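Local structure of homoserine O-acetyltransferase (Bacillus anthracis str. 'Ames Ancestor', 3I1I) at residues I45-Y50 with V88-N93; H149-P154 with H170-M175. The protein probably transfers an acetyl group from acetyl-CoA to the hydroxyl of homoserine, a step toward methionine. One frame throughout, in Å; residues are numbered along the deposited sequence.

Contact 1. Residues I45-Y50 with V88-N93; sequences ILICHY and VICTDN
His-49 and Asn-93 meet tip to tip beyond the paired part of two parallel strands. The imidazole and the amide are stacked, with planes 18° apart. Asn-93 ND2 sits over one ring face, near the rim, 3.0 Å from His-49 CE1. The same ND2 donates to His-49 O, from above the carbonyl plane (3.2 Å). Asn-93 N donates to His-49 NE2 at 3.0 Å, tilted out of the ring plane. His-49 CG lies between its backbone N and carbonyl carbon (chi1 84°), which turns the ring toward Asn-93. The second ring nitrogen, ND1, donates to Tyr-50 O, which lies in the ring plane. Both ring nitrogens are therefore engaged, and the ring's rotation is fixed. Water 1 bridges His-49 N, Thr-91 O and Asn-93 OD1.

The strands, 44-48 and 87-91, are central neighbours in the alpha/beta-hydrolase sheet. Ile-89 grips strand 44-48 with both backbone polar atoms: its N donates to Ile-45 O, and its O accepts from Ile-47 N at 2.8 Å. On one face of the sheet, Ile-47 CG1 meets Val-88 CG1 at 3.6 Å, and Ile-47 CB rests near Cys-90 CB. On the other, Leu-46 CG is anti to the backbone N (chi1 176°), and Leu-46 CD1 lies 3.5 Å from Ile-89 O and 4.0 Å from Ile-89 CB. Helix 129-142 packs on this second face, where Gln-136 touches Leu-46 and bonds Thr-91 OG1.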
ATOM      1  N   ILE A  45      -2.035  17.138 -34.163  1.00 21.55           N
ATOM      2  CA  ILE A  45      -2.405  16.101 -33.202  1.00 21.30           C
ATOM      3  C   ILE A  45      -1.705  16.398 -31.892  1.00 21.73           C
ATOM      4  O   ILE A  45      -0.486  16.520 -31.858  1.00 23.46           O
ATOM      5  CB  ILE A  45      -1.979  14.707 -33.696  1.00 20.83           C
ATOM      6  CG1 ILE A  45      -2.671  14.397 -35.036  1.00 21.02           C
ATOM      7  CG2 ILE A  45      -2.314  13.675 -32.656  1.00 17.21           C
ATOM      8  CD1 ILE A  45      -2.412  12.971 -35.655  1.00 18.91           C
ATOM      9  N   LEU A  46      -2.464  16.541 -30.822  1.00 21.51           N
ATOM     10  CA  LEU A  46      -1.895  16.757 -29.503  1.00 21.59           C
ATOM     11  C   LEU A  46      -1.867  15.426 -28.775  1.00 21.30           C
ATOM     12  O   LEU A  46      -2.880  14.754 -28.736  1.00 20.81           O
ATOM     13  CB  LEU A  46      -2.741  17.778 -28.722  1.00 22.19           C
ATOM     14  CG  LEU A  46      -2.321  18.049 -27.272  1.00 22.91           C
ATOM     15  CD1 LEU A  46      -0.873  18.573 -27.171  1.00 21.24           C
ATOM     16  CD2 LEU A  46      -3.328  18.970 -26.591  1.00 21.45           C
ATOM     17  N   ILE A  47      -0.693  15.038 -28.268  1.00 21.66           N
ATOM     18  CA  ILE A  47      -0.458  13.820 -27.484  1.00 21.32           C
ATOM     19  C   ILE A  47      -0.264  14.242 -26.029  1.00 21.22           C
ATOM     20  O   ILE A  47       0.473  15.180 -25.731  1.00 19.76           O
ATOM     21  CB  ILE A  47       0.875  13.121 -27.890  1.00 22.37           C
ATOM     22  CG1 ILE A  47       0.919  12.780 -29.381  1.00 22.88           C
ATOM     23  CG2 ILE A  47       1.108  11.824 -27.092  1.00 22.28           C
ATOM     24  CD1 ILE A  47      -0.120  11.849 -29.852  1.00 21.83           C
ATOM     25  N   CYS A  48      -0.907  13.538 -25.112  1.00 21.59           N
ATOM     26  CA  CYS A  48      -0.797  13.840 -23.695  1.00 22.04           C
ATOM     27  C   CYS A  48      -0.114  12.679 -22.998  1.00 22.21           C
ATOM     28  O   CYS A  48      -0.429  11.514 -23.284  1.00 21.84           O
ATOM     29  CB  CYS A  48      -2.177  14.001 -23.129  1.00 22.24           C
ATOM     30  SG  CYS A  48      -3.146  15.230 -24.008  1.00 25.93           S
ATOM     31  N   HIS A  49       0.779  12.987 -22.062  1.00 21.96           N
ATOM     32  CA  HIS A  49       1.588  11.958 -21.423  1.00 22.16           C
ATOM     33  C   HIS A  49       0.998  11.346 -20.143  1.00 22.56           C
ATOM     34  O   HIS A  49       0.118  11.924 -19.514  1.00 23.04           O
ATOM     35  CB  HIS A  49       3.037  12.439 -21.265  1.00 21.71           C
ATOM     36  CG  HIS A  49       3.310  13.271 -20.054  1.00 20.73           C
ATOM     37  ND1 HIS A  49       3.287  12.762 -18.774  1.00 18.98           N
ATOM     38  CD2 HIS A  49       3.753  14.546 -19.940  1.00 20.34           C
ATOM     39  CE1 HIS A  49       3.647  13.706 -17.919  1.00 19.12           C
ATOM     40  NE2 HIS A  49       3.953  14.795 -18.605  1.00 18.94           N
ATOM     41  N   TYR A  50       1.462  10.150 -19.805  1.00 22.87           N
ATOM     42  CA  TYR A  50       0.928   9.408 -18.665  1.00 23.52           C
ATOM     43  C   TYR A  50       1.722   9.728 -17.381  1.00 24.40           C
ATOM     44  O   TYR A  50       2.722  10.438 -17.428  1.00 23.72           O
ATOM     45  CB  TYR A  50       0.876   7.873 -18.930  1.00 22.94           C
ATOM     46  CG  TYR A  50       2.189   7.225 -19.261  1.00 21.29           C
ATOM     47  CD1 TYR A  50       2.999   6.705 -18.258  1.00 24.85           C
ATOM     48  CD2 TYR A  50       2.647   7.160 -20.581  1.00 20.76           C
ATOM     49  CE1 TYR A  50       4.246   6.108 -18.546  1.00 22.50           C
ATOM     50  CE2 TYR A  50       3.873   6.567 -20.893  1.00 22.21           C
ATOM     51  CZ  TYR A  50       4.655   6.032 -19.860  1.00 23.77           C
ATOM     52  OH  TYR A  50       5.844   5.446 -20.145  1.00 26.20           O
ATOM     53  N   VAL A  88       2.704  17.036 -34.785  1.00 23.29           N
ATOM     54  CA  VAL A  88       2.380  16.405 -33.508  1.00 22.73           C
ATOM     55  C   VAL A  88       2.990  17.180 -32.356  1.00 22.93           C
ATOM     56  O   VAL A  88       4.160  17.533 -32.422  1.00 22.94           O
ATOM     57  CB  VAL A  88       2.894  14.950 -33.484  1.00 23.29           C
ATOM     58  CG1 VAL A  88       2.635  14.281 -32.106  1.00 21.02           C
ATOM     59  CG2 VAL A  88       2.288  14.147 -34.636  1.00 21.07           C
ATOM     60  N   ILE A  89       2.193  17.468 -31.313  1.00 22.55           N
ATOM     61  CA  ILE A  89       2.671  18.202 -30.137  1.00 22.68           C
ATOM     62  C   ILE A  89       2.489  17.360 -28.874  1.00 23.04           C
ATOM     63  O   ILE A  89       1.525  16.614 -28.735  1.00 22.24           O
ATOM     64  CB  ILE A  89       1.860  19.510 -29.892  1.00 23.46           C
ATOM     65  CG1 ILE A  89       1.749  20.331 -31.175  1.00 23.77           C
ATOM     66  CG2 ILE A  89       2.473  20.341 -28.705  1.00 21.66           C
ATOM     67  CD1 ILE A  89       0.742  21.520 -31.091  1.00 23.82           C
ATOM     68  N   CYS A  90       3.410  17.505 -27.934  1.00 23.89           N
ATOM     69  CA  CYS A  90       3.283  16.876 -26.639  1.00 24.05           C
ATOM     70  C   CYS A  90       3.910  17.777 -25.615  1.00 23.63           C
ATOM     71  O   CYS A  90       4.953  18.347 -25.870  1.00 24.33           O
ATOM     72  CB  CYS A  90       4.014  15.544 -26.674  1.00 24.85           C
ATOM     73  SG  CYS A  90       3.725  14.552 -25.181  1.00 26.25           S
ATOM     74  N   THR A  91       3.305  17.855 -24.445  1.00 23.27           N
ATOM     75  CA  THR A  91       3.687  18.805 -23.411  1.00 23.17           C
ATOM     76  C   THR A  91       3.968  18.103 -22.074  1.00 23.42           C
ATOM     77  O   THR A  91       3.456  17.018 -21.823  1.00 23.62           O
ATOM     78  CB  THR A  91       2.533  19.834 -23.189  1.00 23.04           C
ATOM     79  OG1 THR A  91       1.388  19.158 -22.664  1.00 24.80           O
ATOM     80  CG2 THR A  91       2.131  20.542 -24.507  1.00 21.79           C
ATOM     81  N   ASP A  92       4.755  18.733 -21.207  1.00 23.09           N
ATOM     82  CA  ASP A  92       4.946  18.233 -19.857  1.00 23.33           C
ATOM     83  C   ASP A  92       3.746  18.618 -18.955  1.00 23.30           C
ATOM     84  O   ASP A  92       3.348  19.762 -18.916  1.00 23.50           O
ATOM     85  CB  ASP A  92       6.189  18.846 -19.195  1.00 23.71           C
ATOM     86  CG  ASP A  92       7.500  18.492 -19.879  1.00 23.58           C
ATOM     87  OD1 ASP A  92       7.688  17.344 -20.341  1.00 21.19           O
ATOM     88  OD2 ASP A  92       8.372  19.394 -19.882  1.00 24.48           O
ATOM     89  N   ASN A  93       3.235  17.671 -18.179  1.00 22.91           N
ATOM     90  CA  ASN A  93       2.156  17.925 -17.249  1.00 22.54           C
ATOM     91  C   ASN A  93       2.626  18.715 -16.027  1.00 22.59           C
ATOM     92  O   ASN A  93       3.801  18.619 -15.614  1.00 22.07           O
ATOM     93  CB  ASN A  93       1.553  16.598 -16.808  1.00 22.26           C
ATOM     94  CG  ASN A  93       0.934  15.843 -17.928  1.00 22.35           C
ATOM     95  OD1 ASN A  93       0.617  16.408 -18.975  1.00 24.09           O
ATOM     96  ND2 ASN A  93       0.723  14.544 -17.723  1.00 22.06           N
TER
HETATM   97  O   HOH W   1       0.973  15.809 -21.623  1.00 23.75           O

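Contact 2. Residues H149-P154 with H170-M175; sequences HAVMGP and HMVERM
This is a parallel strand pairing within a beta-alpha-beta unit, with a stack of guanidinium on imidazole where the pairing begins. Strand 150-154 leads into helix 156-167, and the chain returns as strand 174-178. The stack joins His-149 and Arg-174. The guanidinium lies flat on the imidazole, with centres 3.6 Å apart and planes at 24°. Arg-174 NH1 is over the ring centre.

The arginine chain runs extended from CG to NE and passes alongside His-149 O. NH1 donates to that oxygen at 2.8 Å, and the oxygen lies in the guanidinium plane. NH1 also forms a salt bridge with Glu-173 OE1 at 2.9 Å, on the anti side of the carboxylate. This pairing probably offsets the arginine charge beside the ring. Water 2 lies at the ring edge, hydrogen-bonded to His-149 ND1 and Glu-173 OE1. His-149 NE2 is hydrogen-bonded to Leu-369 O, and Arg-174 NH2 to Arg-371 O.

Further along, Val-151 N donates to Arg-174 O at 3.0 Å. Val-151 CG1 occupies the position between the backbone N and the carbonyl carbon (chi1 66°). There it touches both Val-172 CG1 and Met-175 CG, each at 3.7 Å. Met-175, a selenomethionine, bends away beyond CG. Strand 150-154 runs on to Ser-155, probably the nucleophile on the elbow expected of alpha/beta hydrolases.

Helix 156-167 covers the Val-151 and Val-172 side through Trp-164. Helix 362-370 packs against Ala-150 and Arg-174, and strand 44-48 borders strand 150-154.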
ATOM      1  N   HIS A 149      -6.773  18.128 -35.150  1.00 20.51           N
ATOM      2  CA  HIS A 149      -7.208  16.972 -35.947  1.00 20.29           C
ATOM      3  C   HIS A 149      -7.510  15.819 -34.991  1.00 19.58           C
ATOM      4  O   HIS A 149      -8.434  15.054 -35.216  1.00 18.34           O
ATOM      5  CB  HIS A 149      -6.093  16.562 -36.931  1.00 20.60           C
ATOM      6  CG  HIS A 149      -6.488  15.489 -37.899  1.00 21.25           C
ATOM      7  ND1 HIS A 149      -7.228  15.743 -39.041  1.00 23.10           N
ATOM      8  CD2 HIS A 149      -6.231  14.160 -37.908  1.00 21.76           C
ATOM      9  CE1 HIS A 149      -7.431  14.610 -39.691  1.00 23.30           C
ATOM     10  NE2 HIS A 149      -6.836  13.635 -39.027  1.00 22.69           N
ATOM     11  N   ALA A 150      -6.725  15.716 -33.916  1.00 19.82           N
ATOM     12  CA  ALA A 150      -6.944  14.708 -32.844  1.00 20.69           C
ATOM     13  C   ALA A 150      -6.230  15.119 -31.580  1.00 20.58           C
ATOM     14  O   ALA A 150      -5.201  15.818 -31.636  1.00 21.26           O
ATOM     15  CB  ALA A 150      -6.454  13.265 -33.257  1.00 19.11           C
ATOM     16  N   VAL A 151      -6.799  14.686 -30.458  1.00 20.11           N
ATOM     17  CA  VAL A 151      -6.139  14.725 -29.183  1.00 20.27           C
ATOM     18  C   VAL A 151      -6.169  13.288 -28.612  1.00 21.03           C
ATOM     19  O   VAL A 151      -7.134  12.570 -28.732  1.00 21.33           O
ATOM     20  CB  VAL A 151      -6.806  15.713 -28.210  1.00 20.37           C
ATOM     21  CG1 VAL A 151      -8.220  15.237 -27.827  1.00 19.19           C
ATOM     22  CG2 VAL A 151      -5.934  15.898 -26.969  1.00 19.02           C
HETATM   23  N   MSE A 152      -5.090  12.877 -27.993  1.00 22.14           N
HETATM   24  CA  MSE A 152      -4.946  11.490 -27.588  1.00 22.99           C
HETATM   25  C   MSE A 152      -3.868  11.290 -26.556  1.00 21.68           C
HETATM   26  O   MSE A 152      -3.011  12.129 -26.376  1.00 20.92           O
HETATM   27  CB  MSE A 152      -4.655  10.623 -28.791  1.00 23.35           C
HETATM   28  CG  MSE A 152      -3.455  11.041 -29.552  1.00 27.55           C
HETATM   29 SE   MSE A 152      -3.394  10.048 -31.291  1.00 44.16          SE
HETATM   30  CE  MSE A 152      -3.414   8.082 -30.615  1.00 20.28           C
ATOM     31  N   GLY A 153      -3.964  10.154 -25.888  1.00 21.32           N
ATOM     32  CA  GLY A 153      -3.040   9.763 -24.865  1.00 20.97           C
ATOM     33  C   GLY A 153      -3.446   8.473 -24.152  1.00 20.86           C
ATOM     34  O   GLY A 153      -4.628   8.039 -24.199  1.00 18.92           O
ATOM     35  N   PRO A 154      -2.457   7.829 -23.494  1.00 20.60           N
ATOM     36  CA  PRO A 154      -2.751   6.647 -22.691  1.00 20.38           C
ATOM     37  C   PRO A 154      -2.895   7.043 -21.255  1.00 19.78           C
ATOM     38  O   PRO A 154      -2.161   7.902 -20.801  1.00 18.77           O
ATOM     39  CB  PRO A 154      -1.508   5.782 -22.883  1.00 20.48           C
ATOM     40  CG  PRO A 154      -0.365   6.817 -22.938  1.00 21.57           C
ATOM     41  CD  PRO A 154      -1.006   8.020 -23.685  1.00 20.92           C
ATOM     42  N   HIS A 170     -15.554  22.790 -29.678  1.00 32.99           N
ATOM     43  CA  HIS A 170     -15.452  23.329 -31.031  1.00 33.81           C
ATOM     44  C   HIS A 170     -14.048  23.122 -31.611  1.00 32.61           C
ATOM     45  O   HIS A 170     -13.826  23.440 -32.767  1.00 33.37           O
ATOM     46  CB  HIS A 170     -15.827  24.821 -31.096  1.00 34.68           C
ATOM     47  CG  HIS A 170     -17.103  25.157 -30.389  1.00 40.00           C
ATOM     48  ND1 HIS A 170     -18.206  24.320 -30.397  1.00 44.53           N
ATOM     49  CD2 HIS A 170     -17.449  26.234 -29.636  1.00 44.07           C
ATOM     50  CE1 HIS A 170     -19.162  24.852 -29.656  1.00 46.00           C
ATOM     51  NE2 HIS A 170     -18.737  26.023 -29.200  1.00 47.03           N
HETATM   52  N   MSE A 171     -13.112  22.599 -30.820  1.00 30.81           N
HETATM   53  CA  MSE A 171     -11.727  22.518 -31.224  1.00 29.16           C
HETATM   54  C   MSE A 171     -11.242  21.125 -31.491  1.00 28.45           C
HETATM   55  O   MSE A 171     -10.176  20.990 -32.039  1.00 30.32           O
HETATM   56  CB  MSE A 171     -10.816  23.106 -30.146  1.00 29.36           C
HETATM   57  CG  MSE A 171     -10.896  24.617 -29.995  1.00 27.84           C
HETATM   58 SE   MSE A 171      -9.685  25.278 -28.650  0.65 26.73          SE
HETATM   59  CE  MSE A 171      -8.015  25.086 -29.678  1.00 24.21           C
ATOM     60  N   VAL A 172     -11.983  20.088 -31.119  1.00 26.79           N
ATOM     61  CA  VAL A 172     -11.472  18.726 -31.196  1.00 25.44           C
ATOM     62  C   VAL A 172     -12.228  17.888 -32.229  1.00 25.15           C
ATOM     63  O   VAL A 172     -13.398  17.581 -32.073  1.00 25.26           O
ATOM     64  CB  VAL A 172     -11.552  18.042 -29.812  1.00 25.42           C
ATOM     65  CG1 VAL A 172     -11.037  16.596 -29.876  1.00 25.12           C
ATOM     66  CG2 VAL A 172     -10.798  18.856 -28.740  1.00 24.70           C
ATOM     67  N   GLU A 173     -11.551  17.471 -33.276  1.00 25.22           N
ATOM     68  CA  GLU A 173     -12.197  16.659 -34.299  1.00 25.49           C
ATOM     69  C   GLU A 173     -12.337  15.205 -33.893  1.00 23.99           C
ATOM     70  O   GLU A 173     -13.341  14.543 -34.235  1.00 23.05           O
ATOM     71  CB  GLU A 173     -11.434  16.749 -35.607  1.00 26.05           C
ATOM     72  CG  GLU A 173     -11.441  18.166 -36.143  1.00 28.99           C
ATOM     73  CD  GLU A 173     -10.778  18.314 -37.492  1.00 32.31           C
ATOM     74  OE1 GLU A 173     -10.475  17.309 -38.176  1.00 37.99           O
ATOM     75  OE2 GLU A 173     -10.573  19.471 -37.879  1.00 39.74           O
ATOM     76  N   ARG A 174     -11.320  14.729 -33.178  1.00 22.78           N
ATOM     77  CA  ARG A 174     -11.175  13.331 -32.853  1.00 22.27           C
ATOM     78  C   ARG A 174     -10.515  13.199 -31.522  1.00 22.03           C
ATOM     79  O   ARG A 174      -9.555  13.892 -31.236  1.00 21.65           O
ATOM     80  CB  ARG A 174     -10.302  12.650 -33.873  1.00 22.16           C
ATOM     81  CG  ARG A 174     -10.851  12.671 -35.264  1.00 22.40           C
ATOM     82  CD  ARG A 174      -9.873  12.048 -36.274  1.00 23.14           C
ATOM     83  NE  ARG A 174     -10.305  12.308 -37.632  1.00 22.28           N
ATOM     84  CZ  ARG A 174     -10.248  13.501 -38.231  1.00 26.22           C
ATOM     85  NH1 ARG A 174      -9.741  14.575 -37.620  1.00 23.51           N
ATOM     86  NH2 ARG A 174     -10.709  13.627 -39.470  1.00 26.78           N
HETATM   87  N   MSE A 175     -11.001  12.277 -30.705  1.00 22.39           N
HETATM   88  CA  MSE A 175     -10.328  11.982 -29.437  1.00 22.11           C
HETATM   89  C   MSE A 175     -10.052  10.483 -29.337  1.00 21.59           C
HETATM   90  O   MSE A 175     -10.925   9.685 -29.603  1.00 22.32           O
HETATM   91  CB  MSE A 175     -11.173  12.456 -28.281  1.00 21.66           C
HETATM   92  CG  MSE A 175     -10.458  12.370 -26.947  1.00 23.98           C
HETATM   93 SE   MSE A 175     -10.855  10.686 -26.044  0.65 25.91          SE
HETATM   94  CE  MSE A 175     -12.675  11.138 -25.530  1.00 25.57           C
TER
HETATM   95  O   HOH W   2      -8.141  18.412 -39.744  1.00 26.54           O

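How the contacts relate
After strands 10-18 and 24-34, the chain enters the sheet again at strand 44-48. The 37 residues between segments 45-50 and 88-93 hold no helix. Contact 1 closes that long loop when strand 87-91 pairs beside the earlier strand. Helix 129-142 follows. Contact 2 then opens at strand 150-154 and closes the shorter helical crossover at strand 174-178. The two contacts are in series, neither nested nor crossed. They still adjoin in space, because strand 150-154 lies next to strand 44-48. Cys-48 N lies 2.8 Å from Met-152 O, a probable hydrogen bond, and Ile-47 CD1 packs on Met-152 CG. Together the contacts join four successive strands of the sheet, in the order 87-91, 44-48, 150-154, 174-178.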